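Local coordinates for peptidase M16 inactive domain family protein (Pseudomonas fluorescens, PDB 3GWB) that is of uncertain function but belongs to the M16 metallopeptidase family and is probably a proteolytically inactive homologue that lacks the zinc-binding motif, at residues A[56-61]-A[127-132]; A[134-139]-A[174-179]; A[65-70]-A[116-121]. All coordinates share one frame; numbering follows the deposited sequence.

Interaction 1: residues A[56-61]-A[127-132]; sequences ALLTNA and DSLARI
Leu58 meets Leu129 and Ile132 across the gap between helix 55-62 and helix 126-143. Residues 57-61 read LLTNA, probably at the place where active M16 peptidases carry HxxEH. With leucine and alanine in place of the two zinc-binding histidines and asparagine in place of the catalytic glutamate, this helix is unlikely to hold zinc in the usual way. The two helices share no hydrogen bond here, and the contact is a buried hydrophobic one. Its closest CA atoms, those of Leu58 and Ile132, are 7.8 Å apart. The forked end of Leu58 serves both partners, which stand one turn apart on helix 126-143. Its CD2 branch lies 3.7 Å from Leu129 CD1, and the two leucine side chains cross at about a right angle. With CG anti to the backbone N (chi1 -167°), the fork is carried across to where CD1 and CD2 meet the two partners. Cut back to an alanine, the residue has neither methyl, and Leu129 CD1 and Ile132 CG2 would probably be left facing a gap. Polar links run elsewhere: Asn60 ND2 bonds to the Tyr192 hydroxyl and to Val96 O, and Thr59 OG1 to Val55 O. The tightest touch belongs to the other branch of Leu58, whose side chain runs past Ile132 in the opposite direction, bringing Leu58 CD1 to 3.4 Å from Ile132 CG2, closer than ordinary van der Waals contact.

Interaction 2: residues A[134-139]-A[174-179]; sequences NQMLAG and KSIPPI
Ile176 projects from the loop between helices 147-160 and 181-191 as a bump that fits against a hollow on helix 126-143, bordered by the consecutive side chains of Met136 and Leu137. Met136, present as selenomethionine, supplies one wall. Its chain stays extended through chi2 and then bends at the selenium (chi3 88°), which sets the terminal methyl against the loop. Met136 CE thus comes to 3.8 Å from Ile176 CD1, the two side chains crossing at about a right angle. Leu137 forms the other wall: its CD2 faces the root of the isoleucine, 4.5 Å from Ile176 CB. The same methyl reaches the next bump on the loop, with Leu137 CD2 lying 4.3 Å from Pro177 CG. These last two approaches are looser than the first, and the proline ring sits at the exposed margin. The loop presents its two bumps at the start of a type I beta turn, closed by the bond from Ile179 N to Ile176 O at 3.2 Å. Lys133, on the same helix as the hollow, helps hold this turn: its NZ bonds to Pro177 O and Ile179 O and, weakly, to Ile176 O, gathering three carbonyls round one ammonium group. Leu137 and the neighbouring Ala138 are also packed on by Tyr297 of the second subunit, while Asn134 bonds to Tyr297 and Arg290 of that subunit; helix 55-62 adjoins the loop through Leu58, which touches Ile179.

Interaction 3: residues A[65-70]-A[116-121]; sequences EGVAGK and AEVVGK
Val67 and Val118 bring the two backbones together, their CA atoms 6.1 Å apart. The 65-70 segment is a short extended piece that turns back on itself, whereas residues 116-120 are the last turn of helix 105-120 and Lys121 leaves the helical conformation. Gly66 has a phi of 165°, a conformation in which a side chain would jam against the preceding carbonyl oxygen. From Val67 to Lys70 the chain makes a type II beta turn with Gly69 at its third position, where the positive phi of 72° suits a glycine. Val67 N bonds to Lys70 O at 3.1 Å, and Lys70 N returns the bond to Val67 O at 2.9 Å. This pair of bonds defines a tight beta hairpin with a two-residue loop, Ala68 and Gly69, whose short strands, the first weakly bonded, lie at about 66-67 and 70-71, leading into helix 72-80.

The hairpin rests its Val67 side chain on the helix end. Val67 CB lies 3.5 Å from Glu117 CG, so the aliphatic part of the glutamate is the surface that touches, the two side chains meeting at a slant. Val67 CG1 also reaches the helix backbone at Val118 CA and is 3.9 Å from Val118 CG2; Ile75 of helix 72-80 packs on both valines. Glu117 bends sharply at chi2 (93°), which places its carboxylate beside the hairpin turn, where two waters bridge it. One accepts from Ala68 N at 2.8 Å and donates to Glu117 OE2 at 2.7 Å and also to Lys121 O. The second donates to Ala68 O at 2.6 Å and, only weakly, to Glu117 OE1.

Overall arrangement
Interactions 1 and 2 adjoin on helix 126-143, their centres 9 Å apart, and form one continuous apolar layer: Leu58 CD1 lies 3.7 Å from Met136 SE. Interaction 3 joins interaction 1 by polar links instead. Glu65, just beyond helix 55-62, takes a salt bridge from Arg131 NH2 to its OE2 at 2.9 Å and a probable hydrogen bond from Ser128 OG to its OE1, over a separation of about 14 Å between centres. Interactions 2 and 3 do not touch, their nearest atoms being about 7 Å apart. Helix 55-62, probable counterpart of the zinc-binding helix in active relatives, is thus held to helix 126-143 by apolar contacts, with polar links just beyond its end.

Interaction 1: residues A[56-61]-A[127-132]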
loop_
_atom_site.group_PDB
_atom_site.type_symbol
_atom_site.label_atom_id
_atom_site.label_comp_id
_atom_site.label_asym_id
_atom_site.label_seq_id
_atom_site.Cartn_x
_atom_site.Cartn_y
_atom_site.Cartn_z
ATOM N N ALA A 56 14.776 8.242 14.018
ATOM C CA ALA A 56 15.191 7.052 13.284
ATOM C C ALA A 56 14.357 6.872 12.024
ATOM O O ALA A 56 14.882 6.624 10.938
ATOM C CB ALA A 56 15.062 5.812 14.172
ATOM N N LEU A 57 13.048 7.012 12.164
ATOM C CA LEU A 57 12.185 6.831 11.013
ATOM C C LEU A 57 12.411 7.937 9.984
ATOM O O LEU A 57 12.421 7.691 8.777
ATOM C CB LEU A 57 10.729 6.793 11.471
ATOM C CG LEU A 57 9.786 5.998 10.568
ATOM C CD1 LEU A 57 8.865 5.128 11.427
ATOM C CD2 LEU A 57 8.996 6.953 9.684
ATOM N N LEU A 58 12.612 9.156 10.466
ATOM C CA LEU A 58 12.833 10.282 9.571
ATOM C C LEU A 58 14.142 10.125 8.799
ATOM O O LEU A 58 14.207 10.405 7.604
ATOM C CB LEU A 58 12.837 11.579 10.379
ATOM C CG LEU A 58 12.752 12.908 9.628
ATOM C CD1 LEU A 58 11.640 12.874 8.585
ATOM C CD2 LEU A 58 12.507 14.022 10.651
ATOM N N THR A 59 15.188 9.671 9.479
ATOM C CA THR A 59 16.473 9.489 8.822
ATOM C C THR A 59 16.328 8.435 7.726
ATOM O O THR A 59 16.795 8.627 6.604
ATOM C CB THR A 59 17.576 9.033 9.819
ATOM O OG1 THR A 59 17.709 9.998 10.868
ATOM C CG2 THR A 59 18.927 8.909 9.107
ATOM N N ASN A 60 15.668 7.329 8.049
ATOM C CA ASN A 60 15.488 6.258 7.079
ATOM C C ASN A 60 14.666 6.686 5.868
ATOM O O ASN A 60 14.905 6.230 4.752
ATOM C CB ASN A 60 14.839 5.044 7.750
ATOM C CG ASN A 60 14.686 3.873 6.801
ATOM O OD1 ASN A 60 13.654 3.717 6.151
ATOM N ND2 ASN A 60 15.723 3.055 6.702
ATOM N N ALA A 61 13.703 7.570 6.090
ATOM C CA ALA A 61 12.852 8.051 5.014
ATOM C C ALA A 61 13.581 9.040 4.117
ATOM O O ALA A 61 13.260 9.160 2.935
ATOM C CB ALA A 61 11.606 8.715 5.596
ATOM N N ASP A 127 14.316 20.928 1.590
ATOM C CA ASP A 127 12.954 20.929 1.072
ATOM C C ASP A 127 12.270 19.569 1.216
ATOM O O ASP A 127 11.043 19.485 1.251
ATOM C CB ASP A 127 12.957 21.375 -0.391
ATOM C CG ASP A 127 13.629 20.370 -1.310
ATOM O OD1 ASP A 127 14.705 19.845 -0.950
ATOM O OD2 ASP A 127 13.083 20.117 -2.404
ATOM N N SER A 128 13.062 18.504 1.304
ATOM C CA SER A 128 12.504 17.167 1.469
ATOM C C SER A 128 12.109 16.964 2.926
ATOM O O SER A 128 11.066 16.388 3.213
ATOM C CB SER A 128 13.522 16.093 1.062
ATOM O OG SER A 128 13.750 16.106 -0.335
ATOM N N LEU A 129 12.949 17.440 3.845
ATOM C CA LEU A 129 12.670 17.304 5.273
ATOM C C LEU A 129 11.364 18.012 5.639
ATOM O O LEU A 129 10.612 17.550 6.493
ATOM C CB LEU A 129 13.819 17.890 6.100
ATOM C CG LEU A 129 13.696 17.817 7.627
ATOM C CD1 LEU A 129 13.664 16.360 8.081
ATOM C CD2 LEU A 129 14.861 18.557 8.266
ATOM N N ALA A 130 11.107 19.143 4.993
ATOM C CA ALA A 130 9.899 19.906 5.250
ATOM C C ALA A 130 8.709 19.127 4.701
ATOM O O ALA A 130 7.657 19.060 5.328
ATOM C CB ALA A 130 9.998 21.273 4.583
ATOM N N ARG A 131 8.887 18.523 3.531
ATOM C CA ARG A 131 7.816 17.755 2.911
ATOM C C ARG A 131 7.467 16.523 3.745
ATOM O O ARG A 131 6.293 16.207 3.932
ATOM C CB ARG A 131 8.224 17.313 1.507
ATOM C CG ARG A 131 7.061 16.862 0.652
ATOM C CD ARG A 131 7.528 16.178 -0.624
ATOM N NE ARG A 131 7.944 14.798 -0.384
ATOM C CZ ARG A 131 9.181 14.339 -0.557
ATOM N NH1 ARG A 131 10.148 15.152 -0.976
ATOM N NH2 ARG A 131 9.449 13.059 -0.318
ATOM N N ILE A 132 8.491 15.832 4.240
ATOM C CA ILE A 132 8.284 14.635 5.050
ATOM C C ILE A 132 7.651 14.967 6.394
ATOM O O ILE A 132 6.727 14.276 6.830
ATOM C CB ILE A 132 9.614 13.879 5.297
ATOM C CG1 ILE A 132 10.275 13.544 3.959
ATOM C CG2 ILE A 132 9.352 12.585 6.061
ATOM C CD1 ILE A 132 9.408 12.729 3.037
#

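Interaction 2: residues A[134-139]-A[174-179]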
loop_
_atom_site.group_PDB
_atom_site.type_symbol
_atom_site.label_atom_id
_atom_site.label_comp_id
_atom_site.label_asym_id
_atom_site.label_seq_id
_atom_site.Cartn_x
_atom_site.Cartn_y
_atom_site.Cartn_z
ATOM N N ASN A 134 5.800 17.445 7.063
ATOM C CA ASN A 134 4.425 17.862 6.780
ATOM C C ASN A 134 3.501 16.653 6.652
ATOM O O ASN A 134 2.380 16.667 7.161
ATOM C CB ASN A 134 4.365 18.688 5.490
ATOM C CG ASN A 134 2.998 19.322 5.265
ATOM O OD1 ASN A 134 2.638 20.299 5.924
ATOM N ND2 ASN A 134 2.224 18.757 4.344
ATOM N N GLN A 135 3.963 15.604 5.975
ATOM C CA GLN A 135 3.132 14.421 5.825
ATOM C C GLN A 135 3.094 13.584 7.103
ATOM O O GLN A 135 2.126 12.861 7.343
ATOM C CB GLN A 135 3.577 13.586 4.618
ATOM C CG GLN A 135 5.060 13.353 4.486
ATOM C CD GLN A 135 5.415 12.680 3.165
ATOM O OE1 GLN A 135 5.214 13.251 2.088
ATOM N NE2 GLN A 135 5.940 11.462 3.244
HETATM N N MSE A 136 4.128 13.694 7.934
HETATM C CA MSE A 136 4.148 12.964 9.201
HETATM C C MSE A 136 3.194 13.673 10.163
HETATM O O MSE A 136 2.475 13.034 10.929
HETATM C CB MSE A 136 5.559 12.930 9.803
HETATM C CG MSE A 136 6.527 11.980 9.097
HETATM SE SE MSE A 136 8.211 12.025 9.791
HETATM C CE MSE A 136 8.107 10.786 11.104
ATOM N N LEU A 137 3.195 15.003 10.121
ATOM C CA LEU A 137 2.305 15.781 10.976
ATOM C C LEU A 137 0.868 15.503 10.561
ATOM O O LEU A 137 -0.019 15.374 11.402
ATOM C CB LEU A 137 2.607 17.275 10.847
ATOM C CG LEU A 137 3.939 17.735 11.439
ATOM C CD1 LEU A 137 4.122 19.221 11.191
ATOM C CD2 LEU A 137 3.965 17.436 12.926
ATOM N N ALA A 138 0.636 15.415 9.256
ATOM C CA ALA A 138 -0.702 15.127 8.753
ATOM C C ALA A 138 -1.087 13.730 9.227
ATOM O O ALA A 138 -2.245 13.469 9.576
ATOM C CB ALA A 138 -0.717 15.187 7.233
ATOM N N GLY A 139 -0.103 12.835 9.240
ATOM C CA GLY A 139 -0.342 11.473 9.684
ATOM C C GLY A 139 -0.839 11.401 11.116
ATOM O O GLY A 139 -1.732 10.613 11.420
ATOM N N LYS A 174 4.787 16.805 18.713
ATOM C CA LYS A 174 5.673 17.693 19.453
ATOM C C LYS A 174 7.152 17.388 19.255
ATOM O O LYS A 174 7.996 18.275 19.391
ATOM C CB LYS A 174 5.334 17.654 20.948
ATOM C CG LYS A 174 3.971 18.265 21.268
ATOM C CD LYS A 174 3.703 18.368 22.769
ATOM C CE LYS A 174 3.509 17.002 23.411
ATOM N NZ LYS A 174 3.055 17.130 24.828
ATOM N N SER A 175 7.456 16.143 18.904
ATOM C CA SER A 175 8.838 15.713 18.722
ATOM C C SER A 175 9.396 15.859 17.302
ATOM O O SER A 175 10.613 15.937 17.121
ATOM C CB SER A 175 8.971 14.256 19.182
ATOM O OG SER A 175 10.327 13.859 19.254
ATOM N N ILE A 176 8.519 15.911 16.303
ATOM C CA ILE A 176 8.958 16.012 14.910
ATOM C C ILE A 176 9.430 17.391 14.438
ATOM O O ILE A 176 10.488 17.509 13.818
ATOM C CB ILE A 176 7.849 15.503 13.944
ATOM C CG1 ILE A 176 7.581 14.016 14.199
ATOM C CG2 ILE A 176 8.258 15.705 12.500
ATOM C CD1 ILE A 176 8.790 13.140 14.018
ATOM N N PRO A 177 8.658 18.455 14.727
ATOM C CA PRO A 177 9.069 19.793 14.289
ATOM C C PRO A 177 10.509 20.184 14.621
ATOM O O PRO A 177 11.242 20.646 13.750
ATOM C CB PRO A 177 8.047 20.704 14.964
ATOM C CG PRO A 177 6.822 19.859 14.992
ATOM C CD PRO A 177 7.364 18.513 15.432
ATOM N N PRO A 178 10.938 19.991 15.877
ATOM C CA PRO A 178 12.294 20.329 16.324
ATOM C C PRO A 178 13.472 19.609 15.650
ATOM O O PRO A 178 14.576 20.158 15.597
ATOM C CB PRO A 178 12.246 20.037 17.824
ATOM C CG PRO A 178 10.808 20.240 18.166
ATOM C CD PRO A 178 10.123 19.552 17.021
ATOM N N ILE A 179 13.251 18.399 15.141
ATOM C CA ILE A 179 14.340 17.640 14.502
ATOM C C ILE A 179 15.054 18.420 13.397
ATOM O O ILE A 179 14.442 18.825 12.416
ATOM C CB ILE A 179 13.831 16.306 13.908
ATOM C CG1 ILE A 179 13.189 15.457 15.008
ATOM C CG2 ILE A 179 14.989 15.536 13.274
ATOM C CD1 ILE A 179 14.083 15.213 16.189
#

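Interaction 3: residues A[65-70]-A[116-121]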
loop_
_atom_site.group_PDB
_atom_site.type_symbol
_atom_site.label_atom_id
_atom_site.label_comp_id
_atom_site.label_asym_id
_atom_site.label_seq_id
_atom_site.Cartn_x
_atom_site.Cartn_y
_atom_site.Cartn_z
ATOM N N GLU A 65 16.150 10.723 -0.645
ATOM C CA GLU A 65 15.617 12.042 -0.969
ATOM C C GLU A 65 16.680 12.906 -1.634
ATOM O O GLU A 65 16.378 13.998 -2.116
ATOM C CB GLU A 65 15.115 12.760 0.289
ATOM C CG GLU A 65 13.794 12.249 0.816
ATOM C CD GLU A 65 12.662 12.383 -0.195
ATOM O OE1 GLU A 65 12.572 13.431 -0.877
ATOM O OE2 GLU A 65 11.848 11.442 -0.297
ATOM N N GLY A 66 17.924 12.425 -1.648
ATOM C CA GLY A 66 18.986 13.190 -2.271
ATOM C C GLY A 66 20.410 12.768 -1.952
ATOM O O GLY A 66 20.709 12.300 -0.852
ATOM N N VAL A 67 21.284 12.919 -2.939
ATOM C CA VAL A 67 22.704 12.622 -2.785
ATOM C C VAL A 67 23.414 13.752 -3.519
ATOM O O VAL A 67 22.759 14.579 -4.155
ATOM C CB VAL A 67 23.099 11.261 -3.410
ATOM C CG1 VAL A 67 22.316 10.134 -2.732
ATOM C CG2 VAL A 67 22.847 11.271 -4.902
ATOM N N ALA A 68 24.739 13.797 -3.427
ATOM C CA ALA A 68 25.515 14.843 -4.085
ATOM C C ALA A 68 25.096 15.067 -5.539
ATOM O O ALA A 68 25.213 14.169 -6.376
ATOM C CB ALA A 68 27.008 14.502 -4.022
ATOM N N GLY A 69 24.595 16.266 -5.822
ATOM C CA GLY A 69 24.188 16.617 -7.175
ATOM C C GLY A 69 22.925 15.980 -7.729
ATOM O O GLY A 69 22.636 16.132 -8.918
ATOM N N LYS A 70 22.166 15.280 -6.889
ATOM C CA LYS A 70 20.935 14.621 -7.335
ATOM C C LYS A 70 19.782 14.796 -6.347
ATOM O O LYS A 70 19.963 14.635 -5.140
ATOM C CB LYS A 70 21.170 13.123 -7.516
ATOM C CG LYS A 70 22.020 12.720 -8.687
ATOM C CD LYS A 70 22.084 11.196 -8.744
ATOM C CE LYS A 70 22.655 10.703 -10.057
ATOM N NZ LYS A 70 24.014 11.254 -10.296
ATOM N N ALA A 116 24.703 2.565 -3.006
ATOM C CA ALA A 116 25.708 2.825 -1.980
ATOM C C ALA A 116 25.695 4.305 -1.599
ATOM O O ALA A 116 25.772 4.657 -0.420
ATOM C CB ALA A 116 27.097 2.425 -2.486
ATOM N N GLU A 117 25.600 5.170 -2.604
ATOM C CA GLU A 117 25.570 6.607 -2.378
ATOM C C GLU A 117 24.337 6.998 -1.562
ATOM O O GLU A 117 24.432 7.767 -0.611
ATOM C CB GLU A 117 25.561 7.349 -3.719
ATOM C CG GLU A 117 25.627 8.865 -3.597
ATOM C CD GLU A 117 27.046 9.413 -3.652
ATOM O OE1 GLU A 117 27.723 9.221 -4.687
ATOM O OE2 GLU A 117 27.485 10.044 -2.667
ATOM N N VAL A 118 23.183 6.463 -1.936
ATOM C CA VAL A 118 21.934 6.766 -1.236
ATOM C C VAL A 118 21.970 6.380 0.251
ATOM O O VAL A 118 21.628 7.182 1.128
ATOM C CB VAL A 118 20.729 6.061 -1.934
ATOM C CG1 VAL A 118 19.512 6.031 -1.013
ATOM C CG2 VAL A 118 20.375 6.802 -3.224
ATOM N N VAL A 119 22.403 5.161 0.545
ATOM C CA VAL A 119 22.435 4.721 1.929
ATOM C C VAL A 119 23.643 5.224 2.715
ATOM O O VAL A 119 23.526 5.507 3.901
ATOM C CB VAL A 119 22.370 3.177 2.013
ATOM C CG1 VAL A 119 22.260 2.725 3.463
ATOM C CG2 VAL A 119 21.179 2.670 1.203
ATOM N N GLY A 120 24.790 5.369 2.060
ATOM C CA GLY A 120 25.977 5.823 2.773
ATOM C C GLY A 120 26.281 7.314 2.791
ATOM O O GLY A 120 26.935 7.805 3.717
ATOM N N LYS A 121 25.833 8.050 1.778
ATOM C CA LYS A 121 26.105 9.484 1.732
ATOM C C LYS A 121 24.884 10.336 1.397
ATOM O O LYS A 121 24.900 11.121 0.452
ATOM C CB LYS A 121 27.220 9.766 0.726
ATOM C CG LYS A 121 28.535 9.049 1.043
ATOM C CD LYS A 121 29.582 9.308 -0.032
ATOM C CE LYS A 121 30.910 8.617 0.286
ATOM N NZ LYS A 121 30.775 7.134 0.431
HETATM O O HOH W 1 26.202 12.195 -1.691
HETATM O O HOH W 2 26.161 11.715 -6.451
#